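Local coordinates for protein DMATS type aromatic prenyltransferase (Micromonospora olivasterospora, PDB 6ZRY) that probably transfers a dimethylallyl group to the six-position of the indole of tryptophan, which it binds inside an ABBA-type barrel, at residues Leu4-His9 with Glu348-Ser353; Gly12-Leu17 with Leu75-Glu80; Asn30-Leu35 with Thr59-Ser64; Arg96-Ala101 with Cys133-Arg138; Arg310-Val315 with Val324-His329. All blocks are in the same frame, centred on the assembly; numbering follows the deposited sequence.

Contact 1 of 5, residues Leu4-His9 with Glu348-Ser353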
# COMPACT_ATOMS: atom_id res chain seq x y z
N LEU A 4 24.17 -11.77 -7.17
CA LEU A 4 22.82 -11.86 -6.59
C LEU A 4 21.84 -11.28 -7.58
O LEU A 4 22.20 -10.29 -8.23
CB LEU A 4 22.79 -11.10 -5.27
CG LEU A 4 23.58 -11.78 -4.16
CD1 LEU A 4 23.64 -10.90 -2.93
CD2 LEU A 4 22.95 -13.09 -3.82
N SER A 5 20.68 -11.91 -7.73
CA SER A 5 19.52 -11.35 -8.45
C SER A 5 18.56 -10.64 -7.50
O SER A 5 18.60 -10.84 -6.27
CB SER A 5 18.80 -12.42 -9.21
OG SER A 5 18.19 -13.34 -8.30
N VAL A 6 17.63 -9.89 -8.06
CA VAL A 6 16.53 -9.29 -7.29
C VAL A 6 15.74 -10.41 -6.60
O VAL A 6 15.42 -10.24 -5.44
CB VAL A 6 15.64 -8.43 -8.19
CG1 VAL A 6 14.47 -7.86 -7.41
CG2 VAL A 6 16.47 -7.36 -8.88
N SER A 7 15.42 -11.50 -7.29
CA SER A 7 14.70 -12.65 -6.70
C SER A 7 15.49 -13.21 -5.50
O SER A 7 14.86 -13.54 -4.44
CB SER A 7 14.45 -13.73 -7.72
OG SER A 7 13.97 -14.93 -7.07
N ASP A 8 16.79 -13.38 -5.65
CA ASP A 8 17.66 -13.92 -4.57
C ASP A 8 17.42 -13.10 -3.29
O ASP A 8 17.12 -13.71 -2.24
CB ASP A 8 19.14 -13.89 -4.96
CG ASP A 8 19.55 -14.84 -6.07
OD1 ASP A 8 18.82 -15.78 -6.35
OD2 ASP A 8 20.57 -14.55 -6.69
N HIS A 9 17.50 -11.76 -3.41
CA HIS A 9 17.32 -10.81 -2.30
C HIS A 9 15.89 -10.94 -1.75
O HIS A 9 15.73 -11.20 -0.53
CB HIS A 9 17.67 -9.41 -2.77
CG HIS A 9 17.87 -8.44 -1.64
ND1 HIS A 9 18.95 -8.52 -0.79
CD2 HIS A 9 17.13 -7.40 -1.21
CE1 HIS A 9 18.86 -7.54 0.12
NE2 HIS A 9 17.77 -6.85 -0.12
N GLU A 348 15.03 -2.67 -0.01
CA GLU A 348 16.36 -2.05 -0.15
C GLU A 348 17.24 -2.93 -1.05
O GLU A 348 18.45 -3.15 -0.74
CB GLU A 348 17.02 -1.86 1.21
CG GLU A 348 16.28 -0.92 2.15
CD GLU A 348 16.97 -0.62 3.47
OE1 GLU A 348 16.88 0.50 3.92
OE2 GLU A 348 17.55 -1.58 4.10
N ALA A 349 16.69 -3.40 -2.16
CA ALA A 349 17.43 -4.22 -3.13
C ALA A 349 18.49 -3.36 -3.85
O ALA A 349 19.51 -3.93 -4.27
CB ALA A 349 16.50 -4.90 -4.10
N TYR A 350 18.28 -2.06 -3.97
CA TYR A 350 19.14 -1.16 -4.79
C TYR A 350 19.88 -0.14 -3.95
O TYR A 350 21.00 0.19 -4.35
CB TYR A 350 18.31 -0.45 -5.86
CG TYR A 350 17.84 -1.38 -6.93
CD1 TYR A 350 18.75 -2.02 -7.75
CD2 TYR A 350 16.50 -1.69 -7.09
CE1 TYR A 350 18.36 -2.91 -8.72
CE2 TYR A 350 16.07 -2.60 -8.04
CZ TYR A 350 17.01 -3.21 -8.87
OH TYR A 350 16.60 -4.08 -9.82
N ARG A 351 19.27 0.39 -2.90
CA ARG A 351 19.85 1.50 -2.11
C ARG A 351 19.37 1.41 -0.67
O ARG A 351 18.18 1.04 -0.45
CB ARG A 351 19.46 2.83 -2.77
CG ARG A 351 20.20 4.04 -2.22
CD ARG A 351 20.07 5.24 -3.12
NE ARG A 351 20.86 6.36 -2.60
CZ ARG A 351 20.44 7.26 -1.69
NH1 ARG A 351 19.21 7.21 -1.20
NH2 ARG A 351 21.27 8.22 -1.30
N VAL A 352 20.27 1.67 0.27
CA VAL A 352 19.92 2.00 1.68
C VAL A 352 20.03 3.51 1.77
O VAL A 352 21.11 3.98 1.60
CB VAL A 352 20.84 1.30 2.68
CG1 VAL A 352 20.57 1.73 4.11
CG2 VAL A 352 20.74 -0.21 2.54
N SER A 353 18.93 4.23 1.97
CA SER A 353 18.97 5.70 2.09
C SER A 353 19.79 6.03 3.34
O SER A 353 19.61 5.40 4.37
CB SER A 353 17.61 6.31 2.16
OG SER A 353 16.90 6.06 0.96

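Contact 2 of 5, residues Gly12-Leu17 with Leu75-Glu80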
# COMPACT_ATOMS: atom_id res chain seq x y z
N GLY A 12 14.48 -14.37 -0.27
CA GLY A 12 15.03 -14.63 1.08
C GLY A 12 14.30 -13.83 2.14
O GLY A 12 13.97 -14.37 3.17
N GLN A 13 14.05 -12.56 1.88
CA GLN A 13 13.26 -11.68 2.77
C GLN A 13 11.88 -12.30 3.00
O GLN A 13 11.48 -12.41 4.17
CB GLN A 13 13.20 -10.28 2.17
CG GLN A 13 14.53 -9.56 2.16
CD GLN A 13 14.50 -8.26 1.41
OE1 GLN A 13 13.95 -8.17 0.32
NE2 GLN A 13 15.12 -7.24 1.98
N LEU A 14 11.17 -12.67 1.95
CA LEU A 14 9.80 -13.22 2.09
C LEU A 14 9.83 -14.53 2.90
O LEU A 14 8.95 -14.74 3.71
CB LEU A 14 9.17 -13.45 0.72
CG LEU A 14 7.75 -14.00 0.76
CD1 LEU A 14 6.85 -13.12 1.59
CD2 LEU A 14 7.18 -14.17 -0.64
N ALA A 15 10.76 -15.42 2.60
CA ALA A 15 10.89 -16.73 3.29
C ALA A 15 11.02 -16.50 4.80
O ALA A 15 10.29 -17.15 5.57
CB ALA A 15 12.06 -17.50 2.72
N ARG A 16 11.86 -15.56 5.21
CA ARG A 16 12.08 -15.24 6.64
C ARG A 16 10.83 -14.57 7.21
O ARG A 16 10.44 -14.91 8.35
CB ARG A 16 13.37 -14.43 6.80
CG ARG A 16 14.64 -15.22 6.50
CD ARG A 16 15.88 -14.41 6.83
NE ARG A 16 16.00 -13.23 6.00
CZ ARG A 16 16.65 -13.17 4.81
NH1 ARG A 16 16.67 -12.03 4.13
NH2 ARG A 16 17.27 -14.24 4.33
N LEU A 17 10.17 -13.69 6.46
CA LEU A 17 8.98 -12.97 6.96
C LEU A 17 7.83 -13.97 7.22
O LEU A 17 7.01 -13.75 8.16
CB LEU A 17 8.55 -11.92 5.93
CG LEU A 17 9.31 -10.60 5.98
CD1 LEU A 17 8.88 -9.73 4.81
CD2 LEU A 17 9.04 -9.87 7.29
N LEU A 75 0.88 -10.80 6.54
CA LEU A 75 2.03 -10.37 5.70
C LEU A 75 1.48 -10.00 4.32
O LEU A 75 0.62 -10.73 3.80
CB LEU A 75 3.01 -11.55 5.70
CG LEU A 75 4.24 -11.51 4.81
CD1 LEU A 75 5.09 -10.27 5.06
CD2 LEU A 75 5.06 -12.77 5.04
N ARG A 76 1.93 -8.90 3.76
CA ARG A 76 1.50 -8.48 2.41
C ARG A 76 2.71 -8.04 1.58
O ARG A 76 3.73 -7.59 2.17
CB ARG A 76 0.45 -7.37 2.50
CG ARG A 76 -0.70 -7.70 3.44
CD ARG A 76 -0.46 -7.16 4.86
NE ARG A 76 -0.07 -5.76 4.78
CZ ARG A 76 -0.89 -4.76 4.39
NH1 ARG A 76 -2.16 -5.00 4.11
NH2 ARG A 76 -0.43 -3.52 4.32
N ILE A 77 2.58 -8.19 0.28
CA ILE A 77 3.52 -7.66 -0.72
C ILE A 77 2.71 -6.75 -1.62
O ILE A 77 1.72 -7.25 -2.19
CB ILE A 77 4.18 -8.77 -1.55
CG1 ILE A 77 5.05 -9.69 -0.70
CG2 ILE A 77 4.97 -8.13 -2.67
CD1 ILE A 77 5.41 -10.99 -1.36
N LEU A 78 3.16 -5.51 -1.80
CA LEU A 78 2.66 -4.60 -2.84
C LEU A 78 3.68 -4.58 -3.96
O LEU A 78 4.86 -4.42 -3.67
CB LEU A 78 2.46 -3.21 -2.25
CG LEU A 78 1.94 -2.13 -3.21
CD1 LEU A 78 0.48 -2.37 -3.56
CD2 LEU A 78 2.10 -0.77 -2.60
N GLY A 79 3.27 -4.69 -5.21
CA GLY A 79 4.24 -4.47 -6.29
C GLY A 79 3.65 -4.57 -7.66
O GLY A 79 2.41 -4.51 -7.80
N GLU A 80 4.53 -4.67 -8.66
CA GLU A 80 4.13 -4.68 -10.06
C GLU A 80 5.09 -5.58 -10.84
O GLU A 80 6.23 -5.77 -10.40
CB GLU A 80 4.05 -3.26 -10.64
CG GLU A 80 5.36 -2.51 -10.66
CD GLU A 80 5.27 -1.10 -11.23
OE1 GLU A 80 4.30 -0.81 -11.98
OE2 GLU A 80 6.15 -0.29 -10.92

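Contact 3 of 5, residues Asn30-Leu35 with Thr59-Ser64. With TRP (tryptophan), chain C.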
# COMPACT_ATOMS: atom_id res chain seq x y z
N ASN A 30 6.13 -18.61 -4.54
CA ASN A 30 5.70 -18.85 -5.95
C ASN A 30 5.03 -17.59 -6.50
O ASN A 30 5.27 -17.25 -7.66
CB ASN A 30 4.77 -20.07 -6.07
CG ASN A 30 5.52 -21.38 -5.96
OD1 ASN A 30 6.74 -21.41 -6.17
ND2 ASN A 30 4.81 -22.45 -5.63
N LEU A 31 4.23 -16.91 -5.68
CA LEU A 31 3.48 -15.73 -6.14
C LEU A 31 4.45 -14.56 -6.29
O LEU A 31 4.34 -13.87 -7.30
CB LEU A 31 2.32 -15.45 -5.19
CG LEU A 31 1.19 -16.48 -5.24
CD1 LEU A 31 0.19 -16.21 -4.14
CD2 LEU A 31 0.51 -16.49 -6.59
N LEU A 32 5.42 -14.38 -5.38
CA LEU A 32 6.42 -13.30 -5.51
C LEU A 32 7.21 -13.47 -6.82
O LEU A 32 7.43 -12.44 -7.52
CB LEU A 32 7.35 -13.26 -4.30
CG LEU A 32 8.55 -12.32 -4.39
CD1 LEU A 32 8.13 -10.84 -4.49
CD2 LEU A 32 9.46 -12.54 -3.18
N ALA A 33 7.69 -14.68 -7.13
CA ALA A 33 8.40 -14.97 -8.40
C ALA A 33 7.53 -14.56 -9.59
O ALA A 33 8.06 -13.95 -10.50
CB ALA A 33 8.80 -16.44 -8.47
N GLY A 34 6.24 -14.89 -9.58
CA GLY A 34 5.29 -14.49 -10.64
C GLY A 34 5.19 -12.98 -10.74
O GLY A 34 5.25 -12.44 -11.85
N LEU A 35 5.03 -12.30 -9.61
CA LEU A 35 4.83 -10.84 -9.57
C LEU A 35 6.09 -10.17 -10.13
O LEU A 35 5.98 -9.19 -10.90
CB LEU A 35 4.56 -10.41 -8.11
CG LEU A 35 4.35 -8.93 -7.92
CD1 LEU A 35 3.26 -8.41 -8.85
CD2 LEU A 35 4.02 -8.62 -6.48
N THR A 59 12.86 -0.64 -6.25
CA THR A 59 12.50 -2.06 -6.09
C THR A 59 11.00 -2.14 -6.38
O THR A 59 10.24 -1.39 -5.79
CB THR A 59 12.84 -2.60 -4.71
OG1 THR A 59 14.21 -2.36 -4.38
CG2 THR A 59 12.58 -4.09 -4.65
N PRO A 60 10.51 -3.01 -7.30
CA PRO A 60 9.08 -3.03 -7.61
C PRO A 60 8.19 -3.82 -6.63
O PRO A 60 7.13 -4.20 -6.99
CB PRO A 60 9.06 -3.67 -9.01
CG PRO A 60 10.24 -4.64 -8.97
CD PRO A 60 11.29 -3.93 -8.14
N VAL A 61 8.65 -3.98 -5.38
CA VAL A 61 7.96 -4.74 -4.31
C VAL A 61 8.22 -4.01 -2.97
O VAL A 61 9.35 -3.48 -2.78
CB VAL A 61 8.43 -6.22 -4.27
CG1 VAL A 61 8.32 -6.83 -2.88
CG2 VAL A 61 7.68 -7.07 -5.30
N GLU A 62 7.20 -3.97 -2.11
CA GLU A 62 7.30 -3.48 -0.70
C GLU A 62 6.58 -4.48 0.19
O GLU A 62 5.48 -4.92 -0.19
CB GLU A 62 6.69 -2.09 -0.56
CG GLU A 62 6.77 -1.55 0.85
CD GLU A 62 6.20 -0.16 1.01
OE1 GLU A 62 6.96 0.82 0.91
OE2 GLU A 62 4.99 -0.08 1.20
N PHE A 63 7.17 -4.85 1.30
CA PHE A 63 6.59 -5.78 2.28
C PHE A 63 5.83 -4.98 3.32
O PHE A 63 6.14 -3.82 3.50
CB PHE A 63 7.69 -6.59 2.96
CG PHE A 63 8.53 -7.42 2.02
CD1 PHE A 63 8.00 -8.54 1.40
CD2 PHE A 63 9.84 -7.06 1.73
CE1 PHE A 63 8.77 -9.32 0.53
CE2 PHE A 63 10.61 -7.83 0.87
CZ PHE A 63 10.07 -8.95 0.27
N SER A 64 4.89 -5.60 4.00
CA SER A 64 4.29 -5.04 5.22
C SER A 64 3.81 -6.14 6.12
O SER A 64 3.53 -7.27 5.62
CB SER A 64 3.16 -4.06 4.89
OG SER A 64 2.12 -4.68 4.16
N TRP C . 6.41 4.33 -2.44
CA TRP C . 5.15 5.08 -2.78
C TRP C . 4.95 6.21 -1.76
O TRP C . 4.10 7.09 -2.00
CB TRP C . 3.94 4.13 -2.83
CG TRP C . 3.60 3.45 -1.54
CD1 TRP C . 4.17 2.31 -1.04
CD2 TRP C . 2.61 3.86 -0.58
NE1 TRP C . 3.60 1.99 0.17
CE2 TRP C . 2.64 2.91 0.47
CE3 TRP C . 1.70 4.92 -0.51
CZ2 TRP C . 1.80 3.01 1.58
CZ3 TRP C . 0.87 5.02 0.59
CH2 TRP C . 0.92 4.07 1.62
OXT TRP C . 5.63 6.26 -0.71

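Contact 4 of 5, residues Arg96-Ala101 with Cys133-Arg138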
# COMPACT_ATOMS: atom_id res chain seq x y z
N ARG A 96 -1.43 -7.21 -15.14
CA ARG A 96 -2.78 -7.77 -15.33
C ARG A 96 -2.66 -9.24 -15.77
O ARG A 96 -3.40 -10.07 -15.24
CB ARG A 96 -3.60 -6.94 -16.32
CG ARG A 96 -5.08 -7.27 -16.27
CD ARG A 96 -5.83 -6.75 -17.47
NE ARG A 96 -6.91 -7.66 -17.78
CZ ARG A 96 -7.66 -7.61 -18.86
NH1 ARG A 96 -8.62 -8.50 -19.04
NH2 ARG A 96 -7.45 -6.66 -19.77
N GLY A 97 -1.70 -9.54 -16.67
CA GLY A 97 -1.39 -10.91 -17.09
C GLY A 97 -1.15 -11.82 -15.90
O GLY A 97 -1.76 -12.88 -15.82
N PHE A 98 -0.33 -11.39 -14.95
CA PHE A 98 -0.05 -12.15 -13.71
C PHE A 98 -1.34 -12.37 -12.92
O PHE A 98 -1.62 -13.48 -12.50
CB PHE A 98 1.00 -11.43 -12.87
CG PHE A 98 1.12 -11.97 -11.49
CD1 PHE A 98 1.64 -13.22 -11.26
CD2 PHE A 98 0.69 -11.22 -10.39
CE1 PHE A 98 1.73 -13.73 -9.98
CE2 PHE A 98 0.82 -11.72 -9.11
CZ PHE A 98 1.33 -12.97 -8.91
N LEU A 99 -2.07 -11.29 -12.64
CA LEU A 99 -3.30 -11.35 -11.84
C LEU A 99 -4.34 -12.25 -12.53
O LEU A 99 -4.97 -13.05 -11.83
CB LEU A 99 -3.83 -9.93 -11.61
CG LEU A 99 -3.04 -9.12 -10.58
CD1 LEU A 99 -3.42 -7.66 -10.64
CD2 LEU A 99 -3.26 -9.67 -9.20
N ASP A 100 -4.52 -12.08 -13.85
CA ASP A 100 -5.57 -12.84 -14.60
C ASP A 100 -5.24 -14.34 -14.54
O ASP A 100 -6.15 -15.13 -14.31
CB ASP A 100 -5.72 -12.33 -16.04
CG ASP A 100 -6.42 -10.99 -16.15
OD1 ASP A 100 -6.98 -10.55 -15.16
OD2 ASP A 100 -6.39 -10.41 -17.22
N ALA A 101 -3.97 -14.69 -14.67
CA ALA A 101 -3.50 -16.10 -14.56
C ALA A 101 -3.82 -16.63 -13.16
O ALA A 101 -4.30 -17.77 -13.04
CB ALA A 101 -2.02 -16.19 -14.87
N CYS A 133 -0.48 -4.63 -7.68
CA CYS A 133 -0.94 -5.89 -7.09
C CYS A 133 -0.61 -5.85 -5.59
O CYS A 133 0.50 -5.38 -5.30
CB CYS A 133 -0.14 -7.03 -7.76
SG CYS A 133 -0.49 -8.62 -7.07
N SER A 134 -1.51 -6.29 -4.71
CA SER A 134 -1.21 -6.63 -3.30
C SER A 134 -1.50 -8.12 -3.08
O SER A 134 -2.57 -8.55 -3.41
CB SER A 134 -1.97 -5.74 -2.33
OG SER A 134 -1.62 -6.03 -1.01
N LEU A 135 -0.52 -8.85 -2.58
CA LEU A 135 -0.60 -10.29 -2.21
C LEU A 135 -0.74 -10.34 -0.70
O LEU A 135 0.06 -9.66 -0.04
CB LEU A 135 0.66 -11.03 -2.66
CG LEU A 135 1.02 -10.95 -4.14
CD1 LEU A 135 2.40 -11.52 -4.39
CD2 LEU A 135 0.02 -11.68 -4.98
N VAL A 136 -1.75 -11.03 -0.19
CA VAL A 136 -2.08 -11.00 1.26
C VAL A 136 -1.97 -12.41 1.82
O VAL A 136 -2.71 -13.27 1.35
CB VAL A 136 -3.46 -10.40 1.50
CG1 VAL A 136 -3.79 -10.34 2.98
CG2 VAL A 136 -3.61 -9.04 0.83
N PHE A 137 -1.10 -12.60 2.81
CA PHE A 137 -0.75 -13.93 3.39
C PHE A 137 -1.06 -13.96 4.89
O PHE A 137 -0.73 -13.03 5.62
CB PHE A 137 0.74 -14.23 3.21
CG PHE A 137 1.29 -13.98 1.83
CD1 PHE A 137 0.66 -14.49 0.71
CD2 PHE A 137 2.45 -13.24 1.65
CE1 PHE A 137 1.19 -14.28 -0.56
CE2 PHE A 137 2.98 -13.04 0.39
CZ PHE A 137 2.34 -13.55 -0.71
N ARG A 138 -1.64 -15.05 5.36
CA ARG A 138 -1.89 -15.28 6.80
C ARG A 138 -1.70 -16.75 7.11
O ARG A 138 -1.76 -17.55 6.15
CB ARG A 138 -3.32 -14.89 7.21
CG ARG A 138 -3.86 -13.68 6.47
CD ARG A 138 -5.33 -13.48 6.73
NE ARG A 138 -5.86 -12.37 5.95
CZ ARG A 138 -7.14 -12.04 5.87
NH1 ARG A 138 -8.06 -12.73 6.53
NH2 ARG A 138 -7.51 -11.00 5.13

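Contact 5 of 5, residues Arg310-Val315 with Val324-His329. With TRP (tryptophan), chain C.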
# COMPACT_ATOMS: atom_id res chain seq x y z
N ARG A 310 11.45 -9.03 14.98
CA ARG A 310 11.75 -10.24 14.17
C ARG A 310 11.47 -9.94 12.69
O ARG A 310 12.29 -10.39 11.83
CB ARG A 310 10.97 -11.45 14.71
CG ARG A 310 11.54 -11.99 16.02
CD ARG A 310 11.21 -13.44 16.33
NE ARG A 310 9.84 -13.83 16.00
CZ ARG A 310 9.50 -14.82 15.15
NH1 ARG A 310 8.21 -15.08 14.93
NH2 ARG A 310 10.42 -15.54 14.52
N ALA A 311 10.41 -9.20 12.37
CA ALA A 311 10.10 -8.86 10.95
C ALA A 311 11.22 -7.97 10.40
O ALA A 311 11.67 -8.21 9.29
CB ALA A 311 8.74 -8.21 10.82
N ILE A 312 11.67 -7.00 11.16
CA ILE A 312 12.77 -6.08 10.74
C ILE A 312 14.00 -6.93 10.44
O ILE A 312 14.56 -6.78 9.34
CB ILE A 312 13.02 -4.99 11.81
CG1 ILE A 312 11.89 -3.95 11.85
CG2 ILE A 312 14.37 -4.33 11.62
CD1 ILE A 312 11.88 -3.11 13.14
N ALA A 313 14.39 -7.80 11.37
CA ALA A 313 15.60 -8.64 11.26
C ALA A 313 15.49 -9.58 10.05
O ALA A 313 16.54 -9.87 9.42
CB ALA A 313 15.81 -9.42 12.53
N ALA A 314 14.29 -10.07 9.76
CA ALA A 314 14.01 -10.95 8.59
C ALA A 314 14.34 -10.20 7.30
O ALA A 314 14.87 -10.84 6.36
CB ALA A 314 12.58 -11.43 8.59
N VAL A 315 14.01 -8.91 7.23
CA VAL A 315 14.19 -8.11 5.99
C VAL A 315 15.67 -7.73 5.84
O VAL A 315 16.19 -7.84 4.74
CB VAL A 315 13.25 -6.90 5.94
CG1 VAL A 315 13.59 -5.97 4.78
CG2 VAL A 315 11.83 -7.39 5.85
N VAL A 324 17.93 5.01 6.70
CA VAL A 324 16.55 5.45 6.90
C VAL A 324 15.75 4.84 5.75
O VAL A 324 16.39 4.46 4.72
CB VAL A 324 16.49 6.98 6.95
CG1 VAL A 324 16.63 7.64 5.59
CG2 VAL A 324 15.23 7.46 7.64
N GLY A 325 14.44 4.67 5.93
CA GLY A 325 13.54 4.21 4.86
C GLY A 325 13.31 2.70 4.85
O GLY A 325 12.52 2.25 4.02
N LEU A 326 13.99 1.91 5.70
CA LEU A 326 13.60 0.50 5.88
C LEU A 326 12.15 0.49 6.34
O LEU A 326 11.32 -0.18 5.70
CB LEU A 326 14.49 -0.22 6.90
CG LEU A 326 13.96 -1.59 7.32
CD1 LEU A 326 13.95 -2.56 6.15
CD2 LEU A 326 14.74 -2.15 8.48
N ILE A 327 11.85 1.23 7.40
CA ILE A 327 10.45 1.43 7.85
C ILE A 327 9.89 2.59 7.02
O ILE A 327 10.16 3.74 7.34
CB ILE A 327 10.36 1.65 9.37
CG1 ILE A 327 11.08 0.52 10.12
CG2 ILE A 327 8.90 1.78 9.79
CD1 ILE A 327 11.12 0.71 11.61
N ALA A 328 9.21 2.27 5.93
CA ALA A 328 8.82 3.24 4.91
C ALA A 328 7.58 4.03 5.37
O ALA A 328 7.49 5.25 5.10
CB ALA A 328 8.54 2.51 3.62
N HIS A 329 6.65 3.33 5.97
CA HIS A 329 5.35 3.84 6.44
C HIS A 329 4.95 3.12 7.72
O HIS A 329 5.41 1.97 7.96
CB HIS A 329 4.24 3.65 5.42
CG HIS A 329 4.53 4.13 4.05
ND1 HIS A 329 4.11 5.35 3.62
CD2 HIS A 329 5.14 3.54 3.00
CE1 HIS A 329 4.46 5.51 2.33
NE2 HIS A 329 5.11 4.42 1.94
N TRP C . 6.41 4.33 -2.44
CA TRP C . 5.15 5.08 -2.78
C TRP C . 4.95 6.21 -1.76
O TRP C . 4.10 7.09 -2.00
CB TRP C . 3.94 4.13 -2.83
CG TRP C . 3.60 3.45 -1.54
CD1 TRP C . 4.17 2.31 -1.04
CD2 TRP C . 2.61 3.86 -0.58
NE1 TRP C . 3.60 1.99 0.17
CE2 TRP C . 2.64 2.91 0.47
CE3 TRP C . 1.70 4.92 -0.51
CZ2 TRP C . 1.80 3.01 1.58
CZ3 TRP C . 0.87 5.02 0.59
CH2 TRP C . 0.92 4.07 1.62
OXT TRP C . 5.63 6.26 -0.71

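Contact 1 of 5, residues Leu4-His9 with Glu348-Ser353
V6 and H9, one turn apart at the start of helix 6-21, reach the loop E348-S353 that follows the last strand of the ABBA barrel, so the two ends of the chain meet here. The closer packing is at V6. Its CG2 methyl lies 3.4 Å from OH of Y350, and the two side chains cross at about a right angle. With CG1 anti to the backbone N (chi1 178°), it is CG2, beside that N, that is left facing the tyrosine. V39 covers V6 further, and Y350 leans on T59.

The H9 side is looser and partly open to solvent. With CG swung anti to the backbone N (chi1 -165°), the imidazole comes down obliquely on A349, where its CD2 is 3.7 Å from A349 CA and 3.9 Å from A349 CB. NE2 of H9 finds its polar partner just before the loop, in the carbonyl of A347. E348 turns its carboxylate away from the helix and pairs with R318.

Behind V6 the helix starts with a capping box. D8 N donates to S5 OG over 3.0 Å. In return S5 N donates to D8 OD2 over 2.8 Å, nearly straight at 173°, and meets that oxygen from above the carboxylate plane.

Contact 2 of 5, residues Gly12-Leu17 with Leu75-Glu80
L14 and L75 both carry CG anti to the backbone N, with chi1 of -180° and 174°, and this sends their branched ends into the gap between helix and strand. For L14 the torsion matters most: its CB leaves the helix to the side, and only the branches beyond CG close on the strand. Its CD1 lies 3.9 Å from L75 CD2, and its CD2 is 3.7 Å from I77 CD1, so this one leucine touches two strand residues, meeting I77 at about a right angle.

L17, one turn on, works differently. Its CB faces the strand directly and is 3.7 Å from L75 CD2, while L17 CD1 sits 3.8 Å from L75 CD1. Both methyls of L75 are therefore taken up by L17, with CD2 also touching L14, and L75 has the most surface buried of the four. No polar atom bridges the two segments; the join is wholly apolar and buried.

P28 and L32 of helix 26-36 also touch L14, F137 of the next strand lies against L75 and I77, and A311 and A314 of helix 305-315 lie against L17. Between L75 and I77 the strand turns R76 the other way, and L78 beyond I77 touches the bound tryptophan. Helix 12-17 runs nearly antiparallel to strand 75-79, at 159°, part of the outer helical layer over a closed antiparallel barrel, as in the ABBA fold of aromatic prenyltransferases.

Contact 3 of 5, residues Asn30-Leu35 with Thr59-Ser64
E62 OE2 accepts the indole N-H of the bound tryptophan at 2.7 Å, a short bond bent to 151° at the hydrogen. The side chain gets there by running extended, with CG anti to the backbone N and CD continuing the line. A leucine here would probably leave the indole N-H without its acceptor and the ring less firmly held in the pocket.

Next to E62, V61 turns to the other side of the strand and meets helix 30-35. V61 was modelled in two conformers; in one of them CG2 sits 3.9 Å from L32 CD1 and 4.1 Å from L35 CD2, so that one methyl meets two leucines, one turn apart on the same helix, a fit that stays tentative. L32 and L35 also lean on I77 of the neighbouring strand. R281 and the carbonyl of G53 hold the tryptophan as well. The alternation of V61 and E62 fits an ABBA barrel, whose strands face the helical layer on one side and the central aromatic-substrate pocket on the other.

Contact 4 of 5, residues Arg96-Ala101 with Cys133-Arg138
C133 is the residue most covered here, and its sulfur touches both F98 and L99, neighbours on the helix. With SG anti to the backbone N (chi1 175°), the thiol leaves the strand toward the helix. It arrives at the edge of the F98 ring, in the ring plane: SG is 5.2 Å from the ring centroid and 88° off its normal, with F98 CE2 as the closest ring atom at 3.9 Å. This is a cysteine sulfur-aromatic contact made at the rim of the ring. L99 adds a methyl, its CD2 lying 3.6 Å from C133 SG.

Helix 96-101 crosses strand 133-138 at 37°, another stave of the ABBA barrel with a helix laid against its outer side. L135, two residues along and on the same side of the strand as C133, brings CD2 to 4.2 Å from F98 CE2, again at the ring edge. L35 of helix 26-36 packs on F98, C133 and L135, while V147 of the next strand lies against L99.

Contact 5 of 5, residues Arg310-Val315 with Val324-His329
I312 and L326 have their CA atoms 8.2 Å apart where the last turn of helix 310-315 faces the bend before strand 327-329, a bend that G325 takes with positive phi (94°). L326 sends both branches to the helix: CD2 to 3.8 Å from I312 CG2, and CD1 to 3.7 Å from V315 CG1, the V315 and L326 side chains running alongside in opposite senses. I327 adds a looser touch, CD1 to I312 CD1 at 4.2 Å.

Farther along the strand, H329 lies under the bound tryptophan. The indole's CZ2 is 3.5 Å above the centre of the imidazole, and the ligand's OXT comes to the ring edge, in its plane. A serine in place of H329 would probably leave that face of the indole without its flat support.

D287 accepts from the backbone N of both L326 and I327. Helix 287-300 covers I327 through A290 and V294, L17 of helix 6-21 lies against V315, and L345 of strand 341-346 also packs on V315.

From the N terminus, helix 6-21 opens two loops: contact 1 at its start and contact 2 a little later. Helix 26-36 opens contact 3, which closes first, on strand 61-68, and lies within the span of contact 2, closed in turn by strand 71-79. Contacts 4 and 5 follow in series, each joining a helix to a barrel strand that comes later in the chain. Contact 1 closes last, after strand 341-346, and encloses all the others; none cross. Helix 26-36 also packs on both segments of contact 4, while R16 and Q13 bond to carbonyls of helix 305-315, linking contacts 2 and 5. Contacts 3 and 5 both reach the bound tryptophan.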